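Local coordinates for protein RTX toxin RtxA (Vibrio vulnificus MO6-24/O, PDB 6IMP) that is an effector domain of a secreted MARTX-type toxin with an alpha/beta hydrolase fold, probably acting as a hydrolase, at residues L150-V162 with P182-Q196. Residues are numbered along the deposited sequence; the frame is centred on the assembly and turned at random.
Sequences LYQDARTMFNYLV and PIAADLARYAAQNGQ
Arg155 and Tyr190 form a flat stack: guanidinium and ring planes are 11° apart, their centres 4.7 Å from each other. Arg155 CD sits over the ring centre, 3.5 Å from the Tyr190 centroid and nearly on the ring normal, a CH-pi contact, with Arg155 NE nearer CG and CB of Tyr190. A bend at chi2 turns the Arg155 chain along this face. Arg155 NH2 donates a weak hydrogen bond to Asp186 OD1 at 3.4 Å, part of a salt bridge, the oxygen lying at the guanidinium edge, near its plane. Arg189 pairs with the other carboxylate oxygen, so two arginines flank one aspartate.

Asp186 also covers a face of Tyr151. Asp186 CB makes a CH-pi contact 4.2 Å from the Tyr151 centroid; with CG anti to the backbone N (chi1 -157°), the carboxylate reaches over the ring, and OD2 lies above its rim. The phenol OH is held by Glu147 and Asn242.

The apolar contacts centre on Ile183 and Leu187. Ile183 CG2 reaches Ala154 CB at 3.9 Å, while its CD1 meets Leu150 CD1; Leu187 CD1 packs on Phe158 CB at 3.8 Å. Farther along, the Phe158 ring touches Ala191 CB and presents its edge to Gln196, whose backbone N closes the Schellman motif on Ala191 O, with Gly195 as C-prime residue.

The axes of 150-162 and 182-192 approach to 9.1 Å and cross at -57°. Helices 147-164 and 180-192 lie side by side on the central sheet, where Phe158 and Leu187 both rest on strands 172-177 and 101-105. Ile183 touches the GxSxG turn, consistent with the nucleophile elbow of alpha/beta hydrolases.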
loop_
_atom_site.group_PDB
_atom_site.type_symbol
_atom_site.label_atom_id
_atom_site.label_comp_id
_atom_site.label_asym_id
_atom_site.label_seq_id
_atom_site.Cartn_x
_atom_site.Cartn_y
_atom_site.Cartn_z
ATOM N N LEU A 150 -3.794 9.457 3.367
ATOM C CA LEU A 150 -3.256 8.108 3.205
ATOM C C LEU A 150 -1.769 8.054 3.510
ATOM O O LEU A 150 -1.286 7.085 4.099
ATOM C CB LEU A 150 -3.528 7.587 1.800
ATOM C CG LEU A 150 -5.001 7.504 1.377
ATOM C CD1 LEU A 150 -5.146 6.687 0.102
ATOM C CD2 LEU A 150 -5.869 6.906 2.464
ATOM N N TYR A 151 -1.044 9.100 3.126
ATOM C CA TYR A 151 0.392 9.180 3.426
ATOM C C TYR A 151 0.628 9.236 4.921
ATOM O O TYR A 151 1.577 8.659 5.428
ATOM C CB TYR A 151 1.035 10.412 2.791
ATOM C CG TYR A 151 1.034 10.464 1.265
ATOM C CD1 TYR A 151 1.154 9.314 0.488
ATOM C CD2 TYR A 151 0.958 11.686 0.609
ATOM C CE1 TYR A 151 1.170 9.392 -0.899
ATOM C CE2 TYR A 151 0.975 11.767 -0.766
ATOM C CZ TYR A 151 1.077 10.624 -1.516
ATOM O OH TYR A 151 1.102 10.720 -2.889
ATOM N N GLN A 152 -0.234 9.955 5.616
ATOM C CA GLN A 152 -0.151 10.052 7.070
ATOM C C GLN A 152 -0.408 8.709 7.745
ATOM O O GLN A 152 0.400 8.249 8.566
ATOM C CB GLN A 152 -1.123 11.114 7.585
ATOM C CG GLN A 152 -0.545 12.518 7.505
ATOM C CD GLN A 152 0.501 12.774 8.577
ATOM O OE1 GLN A 152 0.496 12.143 9.654
ATOM N NE2 GLN A 152 1.405 13.704 8.296
ATOM N N ASP A 153 -1.500 8.059 7.344
ATOM C CA ASP A 153 -1.853 6.737 7.860
ATOM C C ASP A 153 -0.708 5.739 7.655
ATOM O O ASP A 153 -0.481 4.862 8.481
ATOM C CB ASP A 153 -3.127 6.233 7.187
ATOM C CG ASP A 153 -4.339 7.109 7.486
ATOM O OD1 ASP A 153 -4.277 7.925 8.431
ATOM O OD2 ASP A 153 -5.357 6.981 6.770
ATOM N N ALA A 154 0.041 5.910 6.571
ATOM C CA ALA A 154 1.235 5.115 6.345
ATOM C C ALA A 154 2.247 5.262 7.486
ATOM O O ALA A 154 2.933 4.310 7.852
ATOM C CB ALA A 154 1.867 5.502 5.025
ATOM N N ARG A 155 2.319 6.457 8.055
ATOM C CA ARG A 155 3.331 6.769 9.057
ATOM C C ARG A 155 2.903 6.257 10.419
ATOM O O ARG A 155 3.735 5.828 11.228
ATOM C CB ARG A 155 3.571 8.271 9.126
ATOM C CG ARG A 155 3.585 8.959 7.769
ATOM C CD ARG A 155 4.718 9.951 7.683
ATOM N NE ARG A 155 4.852 10.552 6.361
ATOM C CZ ARG A 155 4.655 11.840 6.083
ATOM N NH1 ARG A 155 4.255 12.687 7.029
ATOM N NH2 ARG A 155 4.851 12.293 4.842
ATOM N N THR A 156 1.603 6.336 10.685
ATOM C CA THR A 156 1.034 5.693 11.852
ATOM C C THR A 156 1.472 4.251 11.847
ATOM O O THR A 156 2.086 3.772 12.800
ATOM C CB THR A 156 -0.496 5.744 11.824
ATOM O OG1 THR A 156 -0.917 7.106 11.815
ATOM C CG2 THR A 156 -1.092 5.027 13.041
ATOM N N MET A 157 1.196 3.584 10.732
ATOM C CA MET A 157 1.473 2.174 10.592
ATOM C C MET A 157 2.946 1.919 10.785
ATOM O O MET A 157 3.323 0.990 11.478
ATOM C CB MET A 157 1.053 1.687 9.220
ATOM C CG MET A 157 -0.437 1.531 9.058
ATOM S SD MET A 157 -0.760 1.198 7.329
ATOM C CE MET A 157 -2.306 2.058 7.082
ATOM N N PHE A 158 3.780 2.743 10.170
ATOM C CA PHE A 158 5.213 2.643 10.412
ATOM C C PHE A 158 5.504 2.723 11.897
ATOM O O PHE A 158 6.039 1.786 12.480
ATOM C CB PHE A 158 5.988 3.736 9.695
ATOM C CG PHE A 158 7.467 3.496 9.680
ATOM C CD1 PHE A 158 7.980 2.320 9.139
ATOM C CD2 PHE A 158 8.346 4.425 10.200
ATOM C CE1 PHE A 158 9.340 2.082 9.108
ATOM C CE2 PHE A 158 9.712 4.194 10.171
ATOM C CZ PHE A 158 10.208 3.017 9.632
ATOM N N ASN A 159 5.097 3.827 12.511
ATOM C CA ASN A 159 5.421 4.094 13.905
ATOM C C ASN A 159 4.978 2.949 14.801
ATOM O O ASN A 159 5.701 2.578 15.713
ATOM C CB ASN A 159 4.803 5.411 14.372
ATOM C CG ASN A 159 5.512 6.623 13.798
ATOM O OD1 ASN A 159 6.747 6.666 13.709
ATOM N ND2 ASN A 159 4.734 7.621 13.411
ATOM N N TYR A 160 3.840 2.336 14.491
ATOM C CA TYR A 160 3.373 1.154 15.249
ATOM C C TYR A 160 4.387 0.002 15.258
ATOM O O TYR A 160 4.536 -0.700 16.264
ATOM C CB TYR A 160 2.027 0.650 14.718
ATOM C CG TYR A 160 1.624 -0.682 15.297
ATOM C CD1 TYR A 160 1.321 -0.804 16.645
ATOM C CD2 TYR A 160 1.580 -1.825 14.510
ATOM C CE1 TYR A 160 0.969 -2.027 17.203
ATOM C CE2 TYR A 160 1.213 -3.052 15.049
ATOM C CZ TYR A 160 0.910 -3.150 16.402
ATOM O OH TYR A 160 0.543 -4.363 16.948
ATOM N N LEU A 161 5.067 -0.199 14.133
ATOM C CA LEU A 161 6.095 -1.230 14.039
ATOM C C LEU A 161 7.280 -0.847 14.895
ATOM O O LEU A 161 7.634 -1.569 15.828
ATOM C CB LEU A 161 6.540 -1.429 12.590
ATOM C CG LEU A 161 5.464 -1.923 11.622
ATOM C CD1 LEU A 161 6.079 -2.082 10.244
ATOM C CD2 LEU A 161 4.838 -3.233 12.087
ATOM N N VAL A 162 7.834 0.332 14.611
ATOM C CA VAL A 162 9.024 0.847 15.302
ATOM C C VAL A 162 8.808 0.920 16.825
ATOM O O VAL A 162 9.715 0.586 17.603
ATOM C CB VAL A 162 9.414 2.265 14.798
ATOM C CG1 VAL A 162 10.637 2.796 15.543
ATOM C CG2 VAL A 162 9.689 2.261 13.299
ATOM N N PRO A 182 2.894 4.339 -4.783
ATOM C CA PRO A 182 3.286 5.725 -4.497
ATOM C C PRO A 182 3.196 6.097 -3.011
ATOM O O PRO A 182 3.991 6.903 -2.527
ATOM C CB PRO A 182 2.277 6.548 -5.304
ATOM C CG PRO A 182 1.107 5.641 -5.488
ATOM C CD PRO A 182 1.688 4.278 -5.626
ATOM N N ILE A 183 2.233 5.527 -2.293
ATOM C CA ILE A 183 2.137 5.784 -0.858
ATOM C C ILE A 183 3.384 5.260 -0.156
ATOM O O ILE A 183 4.002 5.957 0.652
ATOM C CB ILE A 183 0.903 5.128 -0.226
ATOM C CG1 ILE A 183 -0.372 5.738 -0.809
ATOM C CG2 ILE A 183 0.928 5.333 1.281
ATOM C CD1 ILE A 183 -1.616 4.910 -0.561
ATOM N N ALA A 184 3.714 4.010 -0.458
ATOM C CA ALA A 184 4.900 3.367 0.076
ATOM C C ALA A 184 6.149 4.201 -0.226
ATOM O O ALA A 184 7.055 4.307 0.599
ATOM C CB ALA A 184 5.031 1.971 -0.502
ATOM N N ALA A 185 6.184 4.804 -1.407
ATOM C CA ALA A 185 7.297 5.669 -1.773
ATOM C C ALA A 185 7.415 6.841 -0.812
ATOM O O ALA A 185 8.500 7.106 -0.321
ATOM C CB ALA A 185 7.173 6.158 -3.212
ATOM N N ASP A 186 6.304 7.510 -0.504
ATOM C CA ASP A 186 6.342 8.635 0.446
ATOM C C ASP A 186 6.792 8.191 1.850
ATOM O O ASP A 186 7.600 8.874 2.491
ATOM C CB ASP A 186 5.000 9.378 0.522
ATOM C CG ASP A 186 5.148 10.823 1.039
ATOM O OD1 ASP A 186 6.040 11.097 1.876
ATOM O OD2 ASP A 186 4.371 11.692 0.594
ATOM N N LEU A 187 6.302 7.050 2.314
ATOM C CA LEU A 187 6.763 6.520 3.592
ATOM C C LEU A 187 8.273 6.312 3.536
ATOM O O LEU A 187 9.012 6.810 4.383
ATOM C CB LEU A 187 6.065 5.210 3.947
ATOM C CG LEU A 187 6.344 4.701 5.369
ATOM C CD1 LEU A 187 5.843 5.676 6.419
ATOM C CD2 LEU A 187 5.697 3.347 5.592
ATOM N N ALA A 188 8.737 5.626 2.500
ATOM C CA ALA A 188 10.157 5.326 2.381
ATOM C C ALA A 188 10.976 6.607 2.555
ATOM O O ALA A 188 11.966 6.622 3.281
ATOM C CB ALA A 188 10.459 4.665 1.043
ATOM N N ARG A 189 10.512 7.688 1.929
ATOM C CA ARG A 189 11.172 8.991 2.013
ATOM C C ARG A 189 11.203 9.472 3.454
ATOM O O ARG A 189 12.278 9.610 4.052
ATOM C CB ARG A 189 10.452 10.023 1.132
ATOM C CG ARG A 189 10.993 11.439 1.243
ATOM C CD ARG A 189 10.589 12.276 0.039
ATOM N NE ARG A 189 9.169 12.648 0.062
ATOM C CZ ARG A 189 8.473 13.074 -0.998
ATOM N NH1 ARG A 189 9.037 13.164 -2.197
ATOM N NH2 ARG A 189 7.191 13.379 -0.864
ATOM N N TYR A 190 10.018 9.663 4.021
ATOM C CA TYR A 190 9.896 10.131 5.389
ATOM C C TYR A 190 10.785 9.347 6.378
ATOM O O TYR A 190 11.363 9.945 7.279
ATOM C CB TYR A 190 8.425 10.118 5.832
ATOM C CG TYR A 190 8.218 10.054 7.325
ATOM C CD1 TYR A 190 8.159 8.840 7.971
ATOM C CD2 TYR A 190 8.078 11.203 8.082
ATOM C CE1 TYR A 190 7.964 8.758 9.340
ATOM C CE2 TYR A 190 7.895 11.137 9.458
ATOM C CZ TYR A 190 7.834 9.908 10.081
ATOM O OH TYR A 190 7.645 9.805 11.441
ATOM N N ALA A 191 10.915 8.034 6.196
ATOM C CA ALA A 191 11.633 7.194 7.175
ATOM C C ALA A 191 13.133 7.451 7.166
ATOM O O ALA A 191 13.765 7.514 8.222
ATOM C CB ALA A 191 11.357 5.724 6.932
ATOM N N ALA A 192 13.696 7.596 5.970
ATOM C CA ALA A 192 15.122 7.895 5.817
ATOM C C ALA A 192 15.387 9.355 6.147
ATOM O O ALA A 192 16.429 9.709 6.708
ATOM C CB ALA A 192 15.574 7.585 4.399
ATOM N N GLN A 193 14.415 10.190 5.807
ATOM C CA GLN A 193 14.440 11.620 6.119
ATOM C C GLN A 193 14.272 11.964 7.598
ATOM O O GLN A 193 14.443 13.110 7.993
ATOM C CB GLN A 193 13.358 12.322 5.305
ATOM C CG GLN A 193 13.860 12.705 3.932
ATOM C CD GLN A 193 14.732 13.939 3.992
ATOM O OE1 GLN A 193 14.790 14.622 5.023
ATOM N NE2 GLN A 193 15.424 14.233 2.896
ATOM N N ASN A 194 13.928 10.967 8.396
ATOM C CA ASN A 194 13.716 11.131 9.820
ATOM C C ASN A 194 14.627 10.147 10.540
ATOM O O ASN A 194 14.358 9.732 11.669
ATOM C CB ASN A 194 12.242 10.843 10.133
ATOM C CG ASN A 194 11.907 10.974 11.602
ATOM O OD1 ASN A 194 11.076 10.233 12.127
ATOM N ND2 ASN A 194 12.549 11.915 12.274
ATOM N N GLY A 195 15.704 9.765 9.851
ATOM C CA GLY A 195 16.680 8.788 10.349
ATOM C C GLY A 195 16.089 7.534 10.962
ATOM O O GLY A 195 16.602 7.033 11.963
ATOM N N GLN A 196 15.004 7.039 10.371
ATOM C CA GLN A 196 14.479 5.713 10.701
ATOM C C GLN A 196 14.416 4.813 9.451
ATOM O O GLN A 196 13.539 3.960 9.353
ATOM C CB GLN A 196 13.078 5.794 11.343
ATOM C CG GLN A 196 12.786 6.983 12.249
ATOM C CD GLN A 196 11.430 6.849 12.947
ATOM O OE1 GLN A 196 11.121 5.805 13.524
ATOM N NE2 GLN A 196 10.611 7.901 12.881
#